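PDB 1YR2: prolyl oligopeptidase from Novosphingobium capsulatum, which probably hydrolyses oligopeptides on the carboxyl side of proline, and less readily of alanine, as a serine peptidase of the S9A prolyl oligopeptidase family. Local coordinates for residues 108-113 / 124-129; 200-205 / 248-253; 602-607 / 635-640. One frame throughout, in Å; residues are numbered along the deposited sequence.

Contact 1: residues 108-113 / 124-129; sequences YERFGL and SWNSGL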
loop_
_atom_site.group_PDB
_atom_site.type_symbol
_atom_site.label_atom_id
_atom_site.label_comp_id
_atom_site.label_asym_id
_atom_site.label_seq_id
_atom_site.Cartn_x
_atom_site.Cartn_y
_atom_site.Cartn_z
ATOM N N TYR A 108 10.262 -5.107 -14.112
ATOM C CA TYR A 108 9.807 -6.407 -14.549
ATOM C C TYR A 108 8.400 -6.250 -15.134
ATOM O O TYR A 108 7.697 -5.288 -14.823
ATOM C CB TYR A 108 9.798 -7.387 -13.365
ATOM C CG TYR A 108 9.185 -6.822 -12.112
ATOM C CD1 TYR A 108 7.810 -6.918 -11.876
ATOM C CD2 TYR A 108 9.958 -6.140 -11.174
ATOM C CE1 TYR A 108 7.225 -6.350 -10.745
ATOM C CE2 TYR A 108 9.367 -5.598 -10.007
ATOM C CZ TYR A 108 8.022 -5.692 -9.812
ATOM O OH TYR A 108 7.437 -5.147 -8.675
ATOM N N GLU A 109 7.988 -7.199 -15.960
ATOM C CA GLU A 109 6.657 -7.165 -16.554
ATOM C C GLU A 109 5.543 -7.333 -15.524
ATOM O O GLU A 109 5.715 -7.973 -14.462
ATOM C CB GLU A 109 6.551 -8.248 -17.641
ATOM C CG GLU A 109 6.474 -9.657 -17.098
ATOM C CD GLU A 109 6.466 -10.694 -18.225
ATOM O OE1 GLU A 109 5.784 -10.435 -19.264
ATOM O OE2 GLU A 109 7.128 -11.753 -18.050
ATOM N N ARG A 110 4.365 -6.805 -15.864
ATOM C CA ARG A 110 3.194 -6.921 -14.990
ATOM C C ARG A 110 1.935 -7.119 -15.801
ATOM O O ARG A 110 1.720 -6.465 -16.787
ATOM C CB ARG A 110 3.023 -5.678 -14.112
ATOM C CG ARG A 110 4.314 -5.043 -13.601
ATOM C CD ARG A 110 4.106 -3.732 -12.804
ATOM N NE ARG A 110 3.775 -2.586 -13.672
ATOM C CZ ARG A 110 2.551 -2.128 -13.898
ATOM N NH1 ARG A 110 1.494 -2.688 -13.312
ATOM N NH2 ARG A 110 2.377 -1.087 -14.696
ATOM N N PHE A 111 1.106 -8.044 -15.355
ATOM C CA PHE A 111 -0.189 -8.326 -15.964
ATOM C C PHE A 111 -1.279 -7.752 -15.057
ATOM O O PHE A 111 -1.173 -7.811 -13.831
ATOM C CB PHE A 111 -0.409 -9.836 -16.149
ATOM C CG PHE A 111 0.428 -10.450 -17.206
ATOM C CD1 PHE A 111 1.732 -10.818 -16.927
ATOM C CD2 PHE A 111 -0.060 -10.674 -18.483
ATOM C CE1 PHE A 111 2.512 -11.436 -17.917
ATOM C CE2 PHE A 111 0.699 -11.291 -19.441
ATOM C CZ PHE A 111 1.988 -11.643 -19.166
ATOM N N GLY A 112 -2.315 -7.181 -15.662
ATOM C CA GLY A 112 -3.523 -6.836 -14.936
ATOM C C GLY A 112 -4.471 -7.998 -14.824
ATOM O O GLY A 112 -4.344 -9.005 -15.514
ATOM N N LEU A 113 -5.472 -7.886 -13.945
ATOM C CA LEU A 113 -6.488 -8.884 -13.836
ATOM C C LEU A 113 -7.258 -8.900 -15.155
ATOM O O LEU A 113 -7.716 -7.855 -15.628
ATOM C CB LEU A 113 -7.446 -8.612 -12.677
ATOM C CG LEU A 113 -6.942 -8.810 -11.228
ATOM C CD1 LEU A 113 -7.751 -7.926 -10.269
ATOM C CD2 LEU A 113 -6.986 -10.314 -10.797
ATOM N N SER A 124 -4.509 -5.717 -19.145
ATOM C CA SER A 124 -3.375 -4.823 -19.272
ATOM C C SER A 124 -2.044 -5.627 -19.186
ATOM O O SER A 124 -2.000 -6.680 -18.533
ATOM C CB SER A 124 -3.487 -3.708 -18.221
ATOM O OG SER A 124 -3.133 -4.155 -16.939
ATOM N N TRP A 125 -0.995 -5.100 -19.823
ATOM C CA TRP A 125 0.341 -5.630 -19.758
ATOM C C TRP A 125 1.335 -4.511 -19.903
ATOM O O TRP A 125 1.175 -3.668 -20.750
ATOM C CB TRP A 125 0.600 -6.671 -20.835
ATOM C CG TRP A 125 1.938 -7.266 -20.775
ATOM C CD1 TRP A 125 2.344 -8.239 -19.960
ATOM C CD2 TRP A 125 3.061 -6.941 -21.596
ATOM N NE1 TRP A 125 3.665 -8.543 -20.171
ATOM C CE2 TRP A 125 4.125 -7.773 -21.195
ATOM C CE3 TRP A 125 3.279 -6.035 -22.653
ATOM C CZ2 TRP A 125 5.371 -7.748 -21.810
ATOM C CZ3 TRP A 125 4.504 -6.002 -23.247
ATOM C CH2 TRP A 125 5.546 -6.851 -22.836
ATOM N N ASN A 126 2.338 -4.530 -19.049
ATOM C CA ASN A 126 3.514 -3.686 -19.156
ATOM C C ASN A 126 4.765 -4.547 -19.235
ATOM O O ASN A 126 4.913 -5.447 -18.487
ATOM C CB ASN A 126 3.598 -2.778 -17.928
ATOM C CG ASN A 126 4.465 -1.535 -18.169
ATOM O OD1 ASN A 126 5.645 -1.658 -18.544
ATOM N ND2 ASN A 126 3.882 -0.322 -17.948
ATOM N N SER A 127 5.681 -4.228 -20.138
ATOM C CA SER A 127 6.963 -4.943 -20.216
ATOM C C SER A 127 7.868 -4.698 -19.005
ATOM O O SER A 127 8.826 -5.450 -18.772
ATOM C CB SER A 127 7.699 -4.477 -21.465
ATOM O OG SER A 127 7.874 -3.064 -21.375
ATOM N N GLY A 128 7.584 -3.643 -18.254
ATOM C CA GLY A 128 8.390 -3.187 -17.139
ATOM C C GLY A 128 8.993 -1.857 -17.547
ATOM O O GLY A 128 9.358 -1.062 -16.695
ATOM N N LEU A 129 9.044 -1.603 -18.852
ATOM C CA LEU A 129 9.722 -0.438 -19.403
ATOM C C LEU A 129 8.815 0.698 -19.861
ATOM O O LEU A 129 9.316 1.786 -20.147
ATOM C CB LEU A 129 10.558 -0.883 -20.605
ATOM C CG LEU A 129 11.557 -2.001 -20.270
ATOM C CD1 LEU A 129 12.178 -2.554 -21.537
ATOM C CD2 LEU A 129 12.587 -1.461 -19.276
HETATM O O HOH W 1 -0.378 -4.270 -16.357
HETATM O O HOH W 2 -6.229 -5.904 -16.738
#
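A beta hairpin of the propeller domain, strands 110-117 and 120-126, opens at the ends described here. Arg110 and Asn126 form an antiparallel hydrogen-bonded pair: Arg110 N reaches Asn126 O at 3.0 Å, and Asn126 N returns the bond to Arg110 O. Gly112 N meets Ser124 O at 2.9 Å almost straight along its N-H, although it stands above that carbonyl plane.

Phe111 and Trp125, the non-hydrogen-bonded pair, share one face of the sheet. Trp125 CG is anti to its backbone N (chi1 -178°), and the indole turns an edge to the phenyl face: CD1 sits over the ring centre and comes within 3.5 Å of Phe111 CE2. The planes of this edge-to-face pair stand 59° apart. From the same edge Trp125 NE1 donates in its ring plane to the anti lone pair of Glu109 OE1 at 3.0 Å, so the indole is held by a stack and a bond together.

On the other face the Arg110 chain bends at chi3 and lies alongside Asn126. Asn126 OD1 accepts from Gly128 N at 2.8 Å, an Asx turn that curls the chain as strand 120-126 ends. One water joins Arg110 O to Ser124 OG.

Glu109 OE2 accepts from His451 N, Lys147 makes a cation-pi contact with Trp125, and strand 134-139 continues the sheet beside 120-126.

Contact 2: residues 200-205 / 248-253; sequences KPLADE and HRLGTP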
loop_
_atom_site.group_PDB
_atom_site.type_symbol
_atom_site.label_atom_id
_atom_site.label_comp_id
_atom_site.label_asym_id
_atom_site.label_seq_id
_atom_site.Cartn_x
_atom_site.Cartn_y
_atom_site.Cartn_z
ATOM N N LYS A 200 -10.013 -1.062 -34.655
ATOM C CA LYS A 200 -10.195 0.263 -35.220
ATOM C C LYS A 200 -11.175 1.122 -34.429
ATOM O O LYS A 200 -12.233 0.627 -34.008
ATOM C CB LYS A 200 -10.656 0.153 -36.675
ATOM C CG LYS A 200 -9.519 -0.261 -37.622
ATOM C CD LYS A 200 -10.047 -0.993 -38.846
ATOM C CE LYS A 200 -8.966 -1.215 -39.929
ATOM N NZ LYS A 200 -9.159 -2.537 -40.647
ATOM N N PRO A 201 -10.849 2.409 -34.238
ATOM C CA PRO A 201 -11.760 3.334 -33.531
ATOM C C PRO A 201 -13.157 3.416 -34.166
ATOM O O PRO A 201 -13.257 3.317 -35.369
ATOM C CB PRO A 201 -11.056 4.699 -33.611
ATOM C CG PRO A 201 -9.925 4.555 -34.638
ATOM C CD PRO A 201 -9.609 3.081 -34.694
ATOM N N LEU A 202 -14.209 3.496 -33.356
ATOM C CA LEU A 202 -15.496 3.932 -33.834
ATOM C C LEU A 202 -15.517 5.456 -33.744
ATOM O O LEU A 202 -14.635 6.111 -33.120
ATOM C CB LEU A 202 -16.692 3.395 -33.028
ATOM C CG LEU A 202 -16.856 1.939 -32.550
ATOM C CD1 LEU A 202 -18.348 1.573 -32.496
ATOM C CD2 LEU A 202 -16.094 1.000 -33.397
ATOM N N ALA A 203 -16.571 6.011 -34.290
ATOM C CA ALA A 203 -16.660 7.446 -34.457
ATOM C C ALA A 203 -17.007 8.079 -33.122
ATOM O O ALA A 203 -16.596 9.214 -32.857
ATOM C CB ALA A 203 -17.738 7.794 -35.505
ATOM N N ASP A 204 -17.776 7.349 -32.304
ATOM C CA ASP A 204 -18.441 7.902 -31.092
ATOM C C ASP A 204 -17.418 8.420 -30.125
ATOM O O ASP A 204 -16.381 7.740 -29.858
ATOM C CB ASP A 204 -19.247 6.848 -30.319
ATOM C CG ASP A 204 -20.259 6.104 -31.178
ATOM O OD1 ASP A 204 -19.874 5.532 -32.258
ATOM O OD2 ASP A 204 -21.459 6.020 -30.821
ATOM N N GLU A 205 -17.681 9.626 -29.626
ATOM C CA GLU A 205 -16.901 10.180 -28.554
ATOM C C GLU A 205 -17.839 10.893 -27.627
ATOM O O GLU A 205 -18.779 11.613 -28.067
ATOM C CB GLU A 205 -15.818 11.138 -29.027
ATOM C CG GLU A 205 -14.788 10.593 -30.005
ATOM C CD GLU A 205 -13.610 11.541 -30.153
ATOM O OE1 GLU A 205 -13.733 12.718 -29.749
ATOM O OE2 GLU A 205 -12.561 11.108 -30.656
ATOM N N HIS A 248 -25.636 6.416 -23.496
ATOM C CA HIS A 248 -25.257 6.626 -24.875
ATOM C C HIS A 248 -25.552 5.384 -25.714
ATOM O O HIS A 248 -25.066 4.285 -25.402
ATOM C CB HIS A 248 -23.766 6.952 -25.007
ATOM C CG HIS A 248 -23.325 7.106 -26.424
ATOM N ND1 HIS A 248 -23.814 8.100 -27.236
ATOM C CD2 HIS A 248 -22.481 6.366 -27.195
ATOM C CE1 HIS A 248 -23.265 7.995 -28.438
ATOM N NE2 HIS A 248 -22.469 6.942 -28.446
ATOM N N ARG A 249 -26.250 5.584 -26.828
ATOM C CA ARG A 249 -26.466 4.495 -27.800
ATOM C C ARG A 249 -25.458 4.524 -28.935
ATOM O O ARG A 249 -25.219 5.537 -29.552
ATOM C CB ARG A 249 -27.909 4.511 -28.307
ATOM C CG ARG A 249 -28.894 4.061 -27.190
ATOM C CD ARG A 249 -30.338 3.996 -27.665
ATOM N NE ARG A 249 -31.256 3.563 -26.613
ATOM C CZ ARG A 249 -31.910 4.386 -25.812
ATOM N NH1 ARG A 249 -31.766 5.710 -25.900
ATOM N NH2 ARG A 249 -32.722 3.876 -24.918
ATOM N N LEU A 250 -24.813 3.401 -29.175
ATOM C CA LEU A 250 -23.649 3.416 -30.033
ATOM C C LEU A 250 -24.133 3.703 -31.447
ATOM O O LEU A 250 -25.185 3.236 -31.814
ATOM C CB LEU A 250 -22.907 2.075 -29.935
ATOM C CG LEU A 250 -21.784 1.892 -28.924
ATOM C CD1 LEU A 250 -20.642 2.838 -29.255
ATOM C CD2 LEU A 250 -22.249 2.072 -27.466
ATOM N N GLY A 251 -23.377 4.488 -32.208
ATOM C CA GLY A 251 -23.762 4.914 -33.554
ATOM C C GLY A 251 -24.624 6.163 -33.642
ATOM O O GLY A 251 -25.160 6.502 -34.699
ATOM N N THR A 252 -24.829 6.829 -32.519
ATOM C CA THR A 252 -25.550 8.083 -32.519
ATOM C C THR A 252 -24.646 9.148 -31.912
ATOM O O THR A 252 -23.661 8.827 -31.255
ATOM C CB THR A 252 -26.859 7.995 -31.714
ATOM O OG1 THR A 252 -26.567 7.709 -30.341
ATOM C CG2 THR A 252 -27.703 6.798 -32.153
ATOM N N PRO A 253 -24.958 10.407 -32.153
ATOM C CA PRO A 253 -24.220 11.488 -31.517
ATOM C C PRO A 253 -24.567 11.562 -30.037
ATOM O O PRO A 253 -25.639 11.113 -29.585
ATOM C CB PRO A 253 -24.676 12.747 -32.271
ATOM C CG PRO A 253 -25.909 12.373 -32.970
ATOM C CD PRO A 253 -25.998 10.911 -33.055
#
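Asp204 OD2 is gripped by two donors from segment 248-253, one on each lone pair. His248 NE2 approaches on the anti side at 2.7 Å, nearly straight, with an N-H...O angle of 164°. Gly251 N comes in on the syn side, next to OD1, at 2.8 Å. A single carboxylate oxygen thus ties together a strand end and the turn that follows it.

Asp204 CG stands beside the backbone N, anti to the carbonyl carbon (chi1 -54°), and the side chain leaves the backbone toward segment 248-253. The imidazole meets OD2 edge-on, close to its own plane, while the carboxylate is turned 79° against the ring. His248 CG is anti to its backbone N, which carries NE2 toward Asp204. The other ring nitrogen, ND1, is hydrogen-bonded to Asp257 OD1. Two carboxylates about one buried imidazole would favour its protonated form, though the charge itself is not seen.

The receiving loop is a type II turn from Arg249 to Thr252, with Gly251 at its third position, where phi is positive. Arg249 O accepts from both Thr252 OG1, at 2.7 Å, and Thr252 N, at 3.3 Å, which pins the turn closed. Beside the polar cluster Leu250 CD1 lies 3.6 Å from Asp204 OD2 and touches Leu202 CD1 at 4.2 Å, the two leucines crossing at about a right angle.

The contact bridges adjacent four-stranded propeller sheets. Asp204 begins the outermost strand 204-210 of one, whereas His248 lies one residue before the end of strand 244-249, an interior strand of the next. Phe193 on strand 188-195 packs against Leu202, Asp204 and Leu250.

Contact 3: residues 602-607 / 635-640; sequences MDMLRF and YSPYHN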
loop_
_atom_site.group_PDB
_atom_site.type_symbol
_atom_site.label_atom_id
_atom_site.label_comp_id
_atom_site.label_asym_id
_atom_site.label_seq_id
_atom_site.Cartn_x
_atom_site.Cartn_y
_atom_site.Cartn_z
ATOM N N MET A 602 12.367 13.822 15.331
ATOM C CA MET A 602 13.334 13.629 16.417
ATOM C C MET A 602 13.181 14.614 17.577
ATOM O O MET A 602 13.497 14.259 18.698
ATOM C CB MET A 602 14.767 13.636 15.868
ATOM C CG MET A 602 15.000 12.611 14.752
ATOM S SD MET A 602 14.355 10.912 15.182
ATOM C CE MET A 602 15.676 9.923 14.421
ATOM N N ASP A 603 12.675 15.817 17.301
ATOM C CA ASP A 603 12.381 16.766 18.354
ATOM C C ASP A 603 10.860 16.794 18.595
ATOM O O ASP A 603 10.100 17.471 17.913
ATOM C CB ASP A 603 12.929 18.146 18.018
ATOM C CG ASP A 603 12.782 19.136 19.197
ATOM O OD1 ASP A 603 11.883 18.916 20.084
ATOM O OD2 ASP A 603 13.482 20.166 19.295
ATOM N N MET A 604 10.443 15.987 19.542
ATOM C CA MET A 604 9.033 15.774 19.855
ATOM C C MET A 604 8.477 16.860 20.749
ATOM O O MET A 604 7.285 16.847 21.071
ATOM C CB MET A 604 8.890 14.418 20.543
ATOM C CG MET A 604 9.161 13.240 19.630
ATOM S SD MET A 604 8.073 13.166 18.189
ATOM C CE MET A 604 6.473 13.068 18.920
ATOM N N LEU A 605 9.321 17.801 21.161
ATOM C CA LEU A 605 8.859 18.959 21.898
ATOM C C LEU A 605 8.497 20.112 20.972
ATOM O O LEU A 605 7.760 21.006 21.395
ATOM C CB LEU A 605 9.898 19.425 22.932
ATOM C CG LEU A 605 10.364 18.375 23.922
ATOM C CD1 LEU A 605 11.306 19.062 24.962
ATOM C CD2 LEU A 605 9.201 17.728 24.567
ATOM N N ARG A 606 9.033 20.086 19.738
ATOM C CA ARG A 606 8.857 21.177 18.794
ATOM C C ARG A 606 8.238 20.754 17.445
ATOM O O ARG A 606 8.218 21.544 16.498
ATOM C CB ARG A 606 10.214 21.859 18.563
ATOM C CG ARG A 606 10.707 22.641 19.759
ATOM C CD ARG A 606 12.083 23.239 19.566
ATOM N NE ARG A 606 12.121 24.210 18.465
ATOM C CZ ARG A 606 11.605 25.423 18.515
ATOM N NH1 ARG A 606 10.978 25.872 19.587
ATOM N NH2 ARG A 606 11.711 26.215 17.477
ATOM N N PHE A 607 7.723 19.543 17.347
ATOM C CA PHE A 607 7.248 19.002 16.050
ATOM C C PHE A 607 6.096 19.822 15.467
ATOM O O PHE A 607 5.995 20.006 14.246
ATOM C CB PHE A 607 6.817 17.540 16.179
ATOM C CG PHE A 607 5.547 17.360 16.940
ATOM C CD1 PHE A 607 4.337 17.468 16.297
ATOM C CD2 PHE A 607 5.548 17.069 18.290
ATOM C CE1 PHE A 607 3.163 17.322 16.972
ATOM C CE2 PHE A 607 4.379 16.931 18.960
ATOM C CZ PHE A 607 3.173 17.092 18.296
ATOM N N TYR A 635 10.456 10.502 25.792
ATOM C CA TYR A 635 10.950 9.764 24.611
ATOM C C TYR A 635 11.471 10.552 23.421
ATOM O O TYR A 635 12.025 9.951 22.478
ATOM C CB TYR A 635 9.924 8.734 24.164
ATOM C CG TYR A 635 8.668 9.271 23.506
ATOM C CD1 TYR A 635 8.676 9.696 22.189
ATOM C CD2 TYR A 635 7.457 9.310 24.183
ATOM C CE1 TYR A 635 7.531 10.135 21.553
ATOM C CE2 TYR A 635 6.279 9.785 23.556
ATOM C CZ TYR A 635 6.331 10.195 22.237
ATOM O OH TYR A 635 5.207 10.648 21.545
ATOM N N SER A 636 11.338 11.879 23.429
ATOM C CA SER A 636 11.842 12.719 22.334
ATOM C C SER A 636 13.287 12.344 22.024
ATOM O O SER A 636 14.138 12.569 22.870
ATOM C CB SER A 636 11.791 14.172 22.765
ATOM O OG SER A 636 12.338 15.036 21.786
ATOM N N PRO A 637 13.575 11.711 20.879
ATOM C CA PRO A 637 14.945 11.211 20.625
ATOM C C PRO A 637 16.062 12.277 20.815
ATOM O O PRO A 637 17.080 11.950 21.400
ATOM C CB PRO A 637 14.884 10.680 19.202
ATOM C CG PRO A 637 13.456 10.332 19.035
ATOM C CD PRO A 637 12.632 11.352 19.819
ATOM N N TYR A 638 15.829 13.509 20.407
ATOM C CA TYR A 638 16.852 14.562 20.484
ATOM C C TYR A 638 17.208 14.894 21.924
ATOM O O TYR A 638 18.353 15.236 22.199
ATOM C CB TYR A 638 16.329 15.800 19.732
ATOM C CG TYR A 638 17.122 17.088 19.848
ATOM C CD1 TYR A 638 18.420 17.193 19.363
ATOM C CD2 TYR A 638 16.550 18.219 20.420
ATOM C CE1 TYR A 638 19.150 18.414 19.459
ATOM C CE2 TYR A 638 17.255 19.450 20.516
ATOM C CZ TYR A 638 18.545 19.535 20.024
ATOM O OH TYR A 638 19.207 20.744 20.103
ATOM N N HIS A 639 16.252 14.759 22.834
ATOM C CA HIS A 639 16.427 15.163 24.234
ATOM C C HIS A 639 16.852 14.004 25.116
ATOM O O HIS A 639 17.052 14.198 26.306
ATOM C CB HIS A 639 15.126 15.780 24.805
ATOM C CG HIS A 639 14.699 17.007 24.087
ATOM N ND1 HIS A 639 13.806 16.963 23.044
ATOM C CD2 HIS A 639 15.076 18.300 24.219
ATOM C CE1 HIS A 639 13.646 18.188 22.564
ATOM N NE2 HIS A 639 14.416 19.013 23.254
ATOM N N ASN A 640 16.945 12.787 24.556
ATOM C CA ASN A 640 17.253 11.595 25.353
ATOM C C ASN A 640 18.501 10.823 24.960
ATOM O O ASN A 640 18.645 9.653 25.278
ATOM C CB ASN A 640 16.066 10.635 25.383
ATOM C CG ASN A 640 14.937 11.157 26.248
ATOM O OD1 ASN A 640 15.039 11.113 27.458
ATOM N ND2 ASN A 640 13.904 11.743 25.631
HETATM O O HOH W 3 13.902 21.552 21.624
#
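The imidazole of His639 is wedged between Leu605 and Tyr638. Leu605 CD1 lies over one face, 3.6 Å from the ring centroid and 16° off the normal, a CH-pi contact; Tyr638 CD2 is offset over the opposite face. At the edge Asp603 OD1 comes within 3.1 Å of His639 CE1, its carboxylate turned 76° against the ring. Ser636 OG and His639 ND1 share a hydrogen bond of 2.7 Å, and a water links NE2 to Asp603 OD2.

Ser636 OG, anti to its backbone N, is in addition the acceptor for Met604 N at 3.1 Å. Met602 O receives Tyr638 N at 3.0 Å from above the carbonyl plane. The Met602 side chain crosses Pro637 at about a right angle, SD nearest CG, while Met604, bent at chi2 and chi3, sets CE near Tyr635 OH.

Asp603 OD1 accepts from Leu605 N in an Asx turn, and OD2 forms a salt bridge with Lys668; Tyr638 OH bonds to Asp59. The lysine probably keeps the buried carboxylate ionised, and that negative charge, close to CE1, would tend to stabilise a protonated His639, although its proton positions are not determined.

How the contacts relate
Contacts 1 and 2 both belong to the beta-propeller, whereas contact 3 lies across the chain's centre in the alpha/beta-hydrolase domain. The propeller contacts have centres about 29 Å apart: contact 1 joins strands within one four-stranded sheet, and contact 2 ties two successive sheets together. Contact 3 packs loops instead of strands, and its centre is about 44 Å from that of contact 1 and 62 Å from that of contact 2. It packs on helix 576-587, which follows the probable nucleophile elbow at Ser575: Leu579 of that helix touches Met604, Tyr635 and Pro637. None of the three contacts touches another.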